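PDB 5F2H: uncharacterized protein from Bacillus cereus, which is of unknown function but probably acts as a hydrolase of the alpha/beta-hydrolase superfamily, with a helical N-terminal domain ahead of the hydrolase domain. Local coordinates for residues B[105-108]-B[109-113]; B[96-99]-B[100-103]; B[290-293]-B[294-297]. All coordinates share one frame; numbering follows the deposited sequence.

Overall arrangement
The three local contacts follow one another along the chain in the order interaction 2, interaction 1, interaction 3. Interactions 2 and 1 occupy successive parts of helix 97-115 in the helical N-terminal domain, interaction 2 including its start; their centres lie about 14 Å apart, and both turn side chains toward helix 61-74. Interaction 3 belongs to the hydrolase domain, in the loop between strand 284-289 of the parallel sheet and helix 300-313. Its nearest atoms are about 65 Å from interaction 1 and about 77 Å from interaction 2. Helix 10-23 of the second subunit nevertheless packs on this loop, so the helical part of one subunit meets the hydrolase part of the other.

Interaction 1. Residues B[105-108]-B[109-113]; sequences LCKE and REELA
On the alpha-helix 97-115, Leu105 lies across one face of the guanidinium group of Arg109, one turn further on. Leu105 CG sits over the centre of that group, 3.6 Å above its plane, and Leu105 CD2 comes within 3.5 Å of Arg109 NH2. The arginine reaches back along the helix because its CG stands anti to its own carbonyl carbon (chi1 -65°) and the chain then runs extended from CG to NE. Beneath the side chains, i to i+4 bonds join the segments: Arg109 N to Leu105 O, Glu110 N to Cys106 O, Glu111 N to Lys107 O and Leu112 N to Glu108 O. On another flank Lys107 and Glu111 cross obliquely, Lys107 CG lying 3.2 Å from Glu111 OE2 with Lys107 CD also near. Lys107 NZ and Glu111 OE2 remain 5.2 Å apart, so any attraction between these opposite charges acts without contact.

The polar end of Arg109 is positioned from outside. Its NH1 donates to the carbonyl oxygens of Ile72 and Phe77, tying helix 97-115 to helix 61-74 and the loop beyond, and Trp78 packs on both Arg109 and Cys106. Leu105 meets Ile72 and Ile73 of helix 61-74. These contacts join neighbouring helices of the N-terminal domain, with Arg109 combining an apolar neighbour over its guanidinium face with two carbonyl acceptors at Arg109 NH1.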
loop_
_atom_site.group_PDB
_atom_site.type_symbol
_atom_site.label_atom_id
_atom_site.label_comp_id
_atom_site.label_asym_id
_atom_site.label_seq_id
_atom_site.Cartn_x
_atom_site.Cartn_y
_atom_site.Cartn_z
ATOM N N LEU B 105 38.230 8.577 -35.377
ATOM C CA LEU B 105 37.174 7.608 -35.276
ATOM C C LEU B 105 36.172 8.076 -34.246
ATOM O O LEU B 105 34.972 8.024 -34.495
ATOM C CB LEU B 105 37.748 6.223 -34.992
ATOM C CG LEU B 105 36.782 5.039 -34.929
ATOM C CD1 LEU B 105 35.841 4.985 -36.124
ATOM C CD2 LEU B 105 37.597 3.755 -34.796
ATOM N N CYS B 106 36.652 8.584 -33.113
ATOM C CA CYS B 106 35.753 9.101 -32.066
ATOM C C CYS B 106 34.984 10.341 -32.508
ATOM O O CYS B 106 33.806 10.487 -32.200
ATOM C CB CYS B 106 36.509 9.459 -30.793
ATOM S SG CYS B 106 37.219 8.067 -29.896
ATOM N N LYS B 107 35.656 11.241 -33.216
ATOM C CA LYS B 107 35.021 12.463 -33.673
ATOM C C LYS B 107 33.772 12.128 -34.456
ATOM O O LYS B 107 32.716 12.724 -34.268
ATOM C CB LYS B 107 35.978 13.302 -34.516
ATOM C CG LYS B 107 35.284 14.566 -34.995
ATOM C CD LYS B 107 36.160 15.506 -35.815
ATOM C CE LYS B 107 37.307 16.096 -35.014
ATOM N NZ LYS B 107 38.039 17.108 -35.837
ATOM N N GLU B 108 33.918 11.177 -35.356
ATOM C CA GLU B 108 32.836 10.707 -36.179
ATOM C C GLU B 108 31.690 10.211 -35.314
ATOM O O GLU B 108 30.562 10.697 -35.421
ATOM C CB GLU B 108 33.407 9.576 -37.022
ATOM C CG GLU B 108 32.438 8.641 -37.701
ATOM C CD GLU B 108 33.200 7.538 -38.398
ATOM O OE1 GLU B 108 32.855 6.348 -38.211
ATOM O OE2 GLU B 108 34.228 7.867 -39.027
ATOM N N ARG B 109 31.988 9.250 -34.446
ATOM C CA ARG B 109 30.981 8.678 -33.555
ATOM C C ARG B 109 30.362 9.741 -32.669
ATOM O O ARG B 109 29.205 9.623 -32.307
ATOM C CB ARG B 109 31.578 7.559 -32.698
ATOM C CG ARG B 109 32.045 6.352 -33.492
ATOM C CD ARG B 109 32.831 5.373 -32.640
ATOM N NE ARG B 109 33.327 4.241 -33.429
ATOM C CZ ARG B 109 34.183 3.317 -32.985
ATOM N NH1 ARG B 109 34.697 3.399 -31.764
ATOM N NH2 ARG B 109 34.567 2.329 -33.784
ATOM N N GLU B 110 31.126 10.773 -32.321
ATOM C CA GLU B 110 30.627 11.861 -31.469
ATOM C C GLU B 110 29.656 12.764 -32.214
ATOM O O GLU B 110 28.563 13.048 -31.731
ATOM C CB GLU B 110 31.792 12.697 -30.954
ATOM C CG GLU B 110 31.441 13.853 -30.023
ATOM C CD GLU B 110 32.687 14.615 -29.584
ATOM O OE1 GLU B 110 32.609 15.574 -28.766
ATOM O OE2 GLU B 110 33.777 14.237 -30.070
ATOM N N GLU B 111 30.062 13.227 -33.391
ATOM C CA GLU B 111 29.206 14.101 -34.187
ATOM C C GLU B 111 27.855 13.438 -34.390
ATOM O O GLU B 111 26.807 14.066 -34.214
ATOM C CB GLU B 111 29.885 14.434 -35.505
ATOM C CG GLU B 111 31.159 15.244 -35.290
ATOM C CD GLU B 111 31.916 15.537 -36.568
ATOM O OE1 GLU B 111 31.505 15.052 -37.652
ATOM O OE2 GLU B 111 32.944 16.243 -36.476
ATOM N N LEU B 112 27.898 12.152 -34.721
ATOM C CA LEU B 112 26.704 11.343 -34.927
ATOM C C LEU B 112 25.889 11.214 -33.656
ATOM O O LEU B 112 24.678 11.393 -33.662
ATOM C CB LEU B 112 27.107 9.937 -35.363
ATOM C CG LEU B 112 25.970 8.925 -35.528
ATOM C CD1 LEU B 112 24.908 9.411 -36.515
ATOM C CD2 LEU B 112 26.552 7.586 -35.966
ATOM N N ALA B 113 26.562 10.865 -32.571
ATOM C CA ALA B 113 25.909 10.692 -31.291
ATOM C C ALA B 113 25.266 11.967 -30.777
ATOM O O ALA B 113 24.226 11.901 -30.120
ATOM C CB ALA B 113 26.894 10.154 -30.274
#

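Interaction 2. Residues B[96-99]-B[100-103]; sequences FEEF and HQMV
Val103 N bonds back to Phe99 O over 3.0 Å near the start of helix 97-115, where the chain passes from an extended Phe96 (psi 138°) into helical geometry. Two more i to i+4 bonds span the segments, Gln101 N to Glu97 O and Met102 N to Glu98 O.

With Phe99 CG anti to the backbone N (chi1 180°), the ring reaches along the helix and crosses the valine branch, Phe99 CE2 lying 3.5 Å from Val103 CG2. The same ring forms a T-shaped pair with its neighbour His100, the phenylalanine edge toward the imidazole face, with centroids 6.0 Å apart and planes at 83°. Selenomethionine Met102 bends back until its CE lies 3.4 Å from Glu98 O.

Phe99 also touches Met68 of helix 61-74, while Met102 packs on Lys69 and Ile72 of that helix. The chemistry is thus divided: main-chain bonds hold the helical turns, the buried Phe99 and Met102 pack on helix 61-74, and the aromatic contacts of Phe99 go to other partners, the exposed His100 and, ring to ring, His94.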
loop_
_atom_site.group_PDB
_atom_site.type_symbol
_atom_site.label_atom_id
_atom_site.label_comp_id
_atom_site.label_asym_id
_atom_site.label_seq_id
_atom_site.Cartn_x
_atom_site.Cartn_y
_atom_site.Cartn_z
ATOM N N PHE B 96 52.057 8.868 -31.794
ATOM C CA PHE B 96 51.514 7.726 -32.535
ATOM C C PHE B 96 50.456 8.054 -33.582
ATOM O O PHE B 96 49.578 8.882 -33.353
ATOM C CB PHE B 96 50.965 6.685 -31.557
ATOM C CG PHE B 96 51.962 6.247 -30.530
ATOM C CD1 PHE B 96 52.918 5.295 -30.833
ATOM C CD2 PHE B 96 51.936 6.779 -29.249
ATOM C CE1 PHE B 96 53.841 4.891 -29.882
ATOM C CE2 PHE B 96 52.858 6.385 -28.294
ATOM C CZ PHE B 96 53.809 5.436 -28.608
ATOM N N GLU B 97 50.560 7.397 -34.738
ATOM C CA GLU B 97 49.602 7.593 -35.815
ATOM C C GLU B 97 48.311 6.872 -35.442
ATOM O O GLU B 97 47.217 7.351 -35.738
ATOM C CB GLU B 97 50.148 7.130 -37.179
ATOM C CG GLU B 97 50.526 5.651 -37.297
ATOM C CD GLU B 97 51.051 5.254 -38.684
ATOM O OE1 GLU B 97 51.803 4.252 -38.792
ATOM O OE2 GLU B 97 50.740 5.961 -39.670
ATOM N N GLU B 98 48.432 5.741 -34.753
ATOM C CA GLU B 98 47.241 5.006 -34.341
ATOM C C GLU B 98 46.387 5.922 -33.485
ATOM O O GLU B 98 45.167 5.808 -33.471
ATOM C CB GLU B 98 47.543 3.684 -33.579
ATOM C CG GLU B 98 48.135 2.494 -34.363
ATOM C CD GLU B 98 49.593 2.629 -34.783
ATOM O OE1 GLU B 98 50.290 3.574 -34.342
ATOM O OE2 GLU B 98 50.064 1.736 -35.525
ATOM N N PHE B 99 47.036 6.834 -32.765
ATOM C CA PHE B 99 46.319 7.768 -31.914
ATOM C C PHE B 99 45.428 8.685 -32.729
ATOM O O PHE B 99 44.286 8.917 -32.357
ATOM C CB PHE B 99 47.276 8.593 -31.061
ATOM C CG PHE B 99 46.582 9.577 -30.170
ATOM C CD1 PHE B 99 46.114 9.186 -28.928
ATOM C CD2 PHE B 99 46.397 10.888 -30.567
ATOM C CE1 PHE B 99 45.476 10.093 -28.102
ATOM C CE2 PHE B 99 45.747 11.793 -29.750
ATOM C CZ PHE B 99 45.288 11.398 -28.517
ATOM N N HIS B 100 45.941 9.206 -33.841
ATOM C CA HIS B 100 45.136 10.099 -34.682
ATOM C C HIS B 100 43.965 9.324 -35.261
ATOM O O HIS B 100 42.885 9.877 -35.431
ATOM C CB HIS B 100 45.970 10.797 -35.759
ATOM C CG HIS B 100 47.083 11.624 -35.193
ATOM N ND1 HIS B 100 48.406 11.251 -35.284
ATOM C CD2 HIS B 100 47.058 12.713 -34.389
ATOM C CE1 HIS B 100 49.155 12.130 -34.643
ATOM N NE2 HIS B 100 48.361 13.019 -34.077
ATOM N N GLN B 101 44.178 8.039 -35.530
ATOM C CA GLN B 101 43.123 7.181 -36.047
ATOM C C GLN B 101 41.953 7.114 -35.078
ATOM O O GLN B 101 40.781 7.136 -35.476
ATOM C CB GLN B 101 43.638 5.760 -36.204
ATOM C CG GLN B 101 42.561 4.773 -36.635
ATOM C CD GLN B 101 43.062 3.351 -36.644
ATOM O OE1 GLN B 101 44.201 3.079 -36.262
ATOM N NE2 GLN B 101 42.202 2.430 -37.049
HETATM N N MSE B 102 42.275 6.961 -33.801
HETATM C CA MSE B 102 41.237 6.872 -32.795
HETATM C C MSE B 102 40.539 8.187 -32.685
HETATM O O MSE B 102 39.315 8.237 -32.707
HETATM C CB MSE B 102 41.765 6.264 -31.522
HETATM C CG MSE B 102 41.559 4.768 -31.738
HETATM SE SE MSE B 102 42.974 3.859 -30.762
HETATM C CE MSE B 102 43.581 2.982 -32.428
ATOM N N VAL B 103 41.307 9.265 -32.603
ATOM C CA VAL B 103 40.740 10.609 -32.513
ATOM C C VAL B 103 39.681 10.816 -33.584
ATOM O O VAL B 103 38.526 11.152 -33.307
ATOM C CB VAL B 103 41.827 11.675 -32.733
ATOM C CG1 VAL B 103 41.222 13.055 -32.957
ATOM C CG2 VAL B 103 42.816 11.694 -31.581
#

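Interaction 3. Residues B[290-293]-B[294-297]; sequences PNLK and HDYP
An inverse gamma turn centred on His294 (phi/psi -87/80°) bends a loop with no regular secondary structure, closed by a weak hydrogen bond from Asp295 N to Lys293 O, 3.0 Å long, and brings Pro297 back to Leu292.

Leu292 fills the inside of this bend. Its CG stands anti to the backbone N (chi1 -178°), which carries both methyl branches toward the returning chain. Leu292 CD2 lies 3.5 Å from Asp295 O. The same methyl, Leu292 CD2, packs 3.8 Å from Pro297 CD, while the other branch, Leu292 CD1, faces Tyr296 O and Asp295 CB. Following the turn, Tyr296 N donates to Asp295 OD1 over 2.6 Å, coming from above the carboxylate plane.

The turn presents His294 to the probable active site: His294 NE2 is hydrogen-bonded to Ser208 OG, the serine of a sequence that fits the GxSxG nucleophile elbow. Asp263 also touches the histidine, consistent with the Ser-His-Asp triad of alpha/beta hydrolases. A bound TRS molecule lies about 4 Å from the His294 side chain, probably from the crystallisation liquor, and may mark the pocket.

Tyr296 stacks with Tyr149 and Phe207, and its hydroxyl is hydrogen-bonded to Trp150 NE1. Asn15 of the second subunit bonds through ND2 to His294 O. The loop thus leaves strand 284-289, outermost in the sheet within this chain, passes helix 143-150 and strand 227-231 with Tyr296 touching both, and leads into helix 300-313.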
loop_
_atom_site.group_PDB
_atom_site.type_symbol
_atom_site.label_atom_id
_atom_site.label_comp_id
_atom_site.label_asym_id
_atom_site.label_seq_id
_atom_site.Cartn_x
_atom_site.Cartn_y
_atom_site.Cartn_z
ATOM N N PRO B 290 -18.067 -2.193 28.813
ATOM C CA PRO B 290 -19.107 -2.129 29.827
ATOM C C PRO B 290 -20.476 -1.671 29.310
ATOM O O PRO B 290 -20.562 -0.935 28.318
ATOM C CB PRO B 290 -18.543 -1.130 30.846
ATOM C CG PRO B 290 -17.507 -0.348 30.114
ATOM C CD PRO B 290 -16.947 -1.274 29.093
ATOM N N ASN B 291 -21.531 -2.167 29.959
ATOM C CA ASN B 291 -22.913 -1.822 29.640
ATOM C C ASN B 291 -23.430 -2.243 28.273
ATOM O O ASN B 291 -24.637 -2.223 28.050
ATOM C CB ASN B 291 -23.091 -0.304 29.777
ATOM C CG ASN B 291 -22.665 0.217 31.141
ATOM O OD1 ASN B 291 -22.618 -0.525 32.131
ATOM N ND2 ASN B 291 -22.367 1.510 31.204
ATOM N N LEU B 292 -22.540 -2.638 27.368
ATOM C CA LEU B 292 -22.936 -3.026 26.012
ATOM C C LEU B 292 -23.611 -4.393 25.943
ATOM O O LEU B 292 -23.177 -5.324 26.586
ATOM C CB LEU B 292 -21.706 -3.016 25.104
ATOM C CG LEU B 292 -21.901 -3.357 23.627
ATOM C CD1 LEU B 292 -22.876 -2.407 22.937
ATOM C CD2 LEU B 292 -20.559 -3.337 22.914
ATOM N N LYS B 293 -24.692 -4.488 25.169
ATOM C CA LYS B 293 -25.431 -5.745 24.989
ATOM C C LYS B 293 -24.953 -6.415 23.699
ATOM O O LYS B 293 -23.783 -6.272 23.342
ATOM C CB LYS B 293 -26.955 -5.521 24.994
ATOM C CG LYS B 293 -27.507 -4.984 26.312
ATOM C CD LYS B 293 -29.032 -4.955 26.357
ATOM C CE LYS B 293 -29.678 -3.990 25.364
ATOM N NZ LYS B 293 -29.363 -2.560 25.655
ATOM N N HIS B 294 -25.844 -7.111 22.986
ATOM C CA HIS B 294 -25.471 -7.800 21.748
ATOM C C HIS B 294 -25.588 -6.842 20.569
ATOM O O HIS B 294 -26.549 -6.859 19.771
ATOM C CB HIS B 294 -26.322 -9.039 21.583
ATOM C CG HIS B 294 -25.900 -9.928 20.454
ATOM N ND1 HIS B 294 -26.641 -10.075 19.304
ATOM C CD2 HIS B 294 -24.818 -10.726 20.307
ATOM C CE1 HIS B 294 -26.051 -10.948 18.508
ATOM N NE2 HIS B 294 -24.947 -11.364 19.098
ATOM N N ASP B 295 -24.546 -6.027 20.464
ATOM C CA ASP B 295 -24.456 -5.006 19.466
ATOM C C ASP B 295 -23.013 -4.556 19.441
ATOM O O ASP B 295 -22.264 -4.898 20.326
ATOM C CB ASP B 295 -25.338 -3.849 19.942
ATOM C CG ASP B 295 -25.290 -2.670 19.031
ATOM O OD1 ASP B 295 -24.933 -2.850 17.850
ATOM O OD2 ASP B 295 -25.612 -1.561 19.515
ATOM N N TYR B 296 -22.628 -3.780 18.439
ATOM C CA TYR B 296 -21.270 -3.274 18.355
ATOM C C TYR B 296 -21.153 -2.033 19.234
ATOM O O TYR B 296 -22.143 -1.308 19.441
ATOM C CB TYR B 296 -20.951 -2.828 16.950
ATOM C CG TYR B 296 -21.037 -3.862 15.865
ATOM C CD1 TYR B 296 -22.251 -4.276 15.375
ATOM C CD2 TYR B 296 -19.901 -4.253 15.189
ATOM C CE1 TYR B 296 -22.325 -5.122 14.287
ATOM C CE2 TYR B 296 -19.962 -5.106 14.108
ATOM C CZ TYR B 296 -21.174 -5.523 13.656
ATOM O OH TYR B 296 -21.229 -6.377 12.586
ATOM N N PRO B 297 -19.951 -1.776 19.782
ATOM C CA PRO B 297 -19.765 -0.567 20.614
ATOM C C PRO B 297 -19.925 0.650 19.731
ATOM O O PRO B 297 -19.650 0.584 18.529
ATOM C CB PRO B 297 -18.333 -0.688 21.115
ATOM C CG PRO B 297 -17.672 -1.646 20.180
ATOM C CD PRO B 297 -18.723 -2.570 19.664
#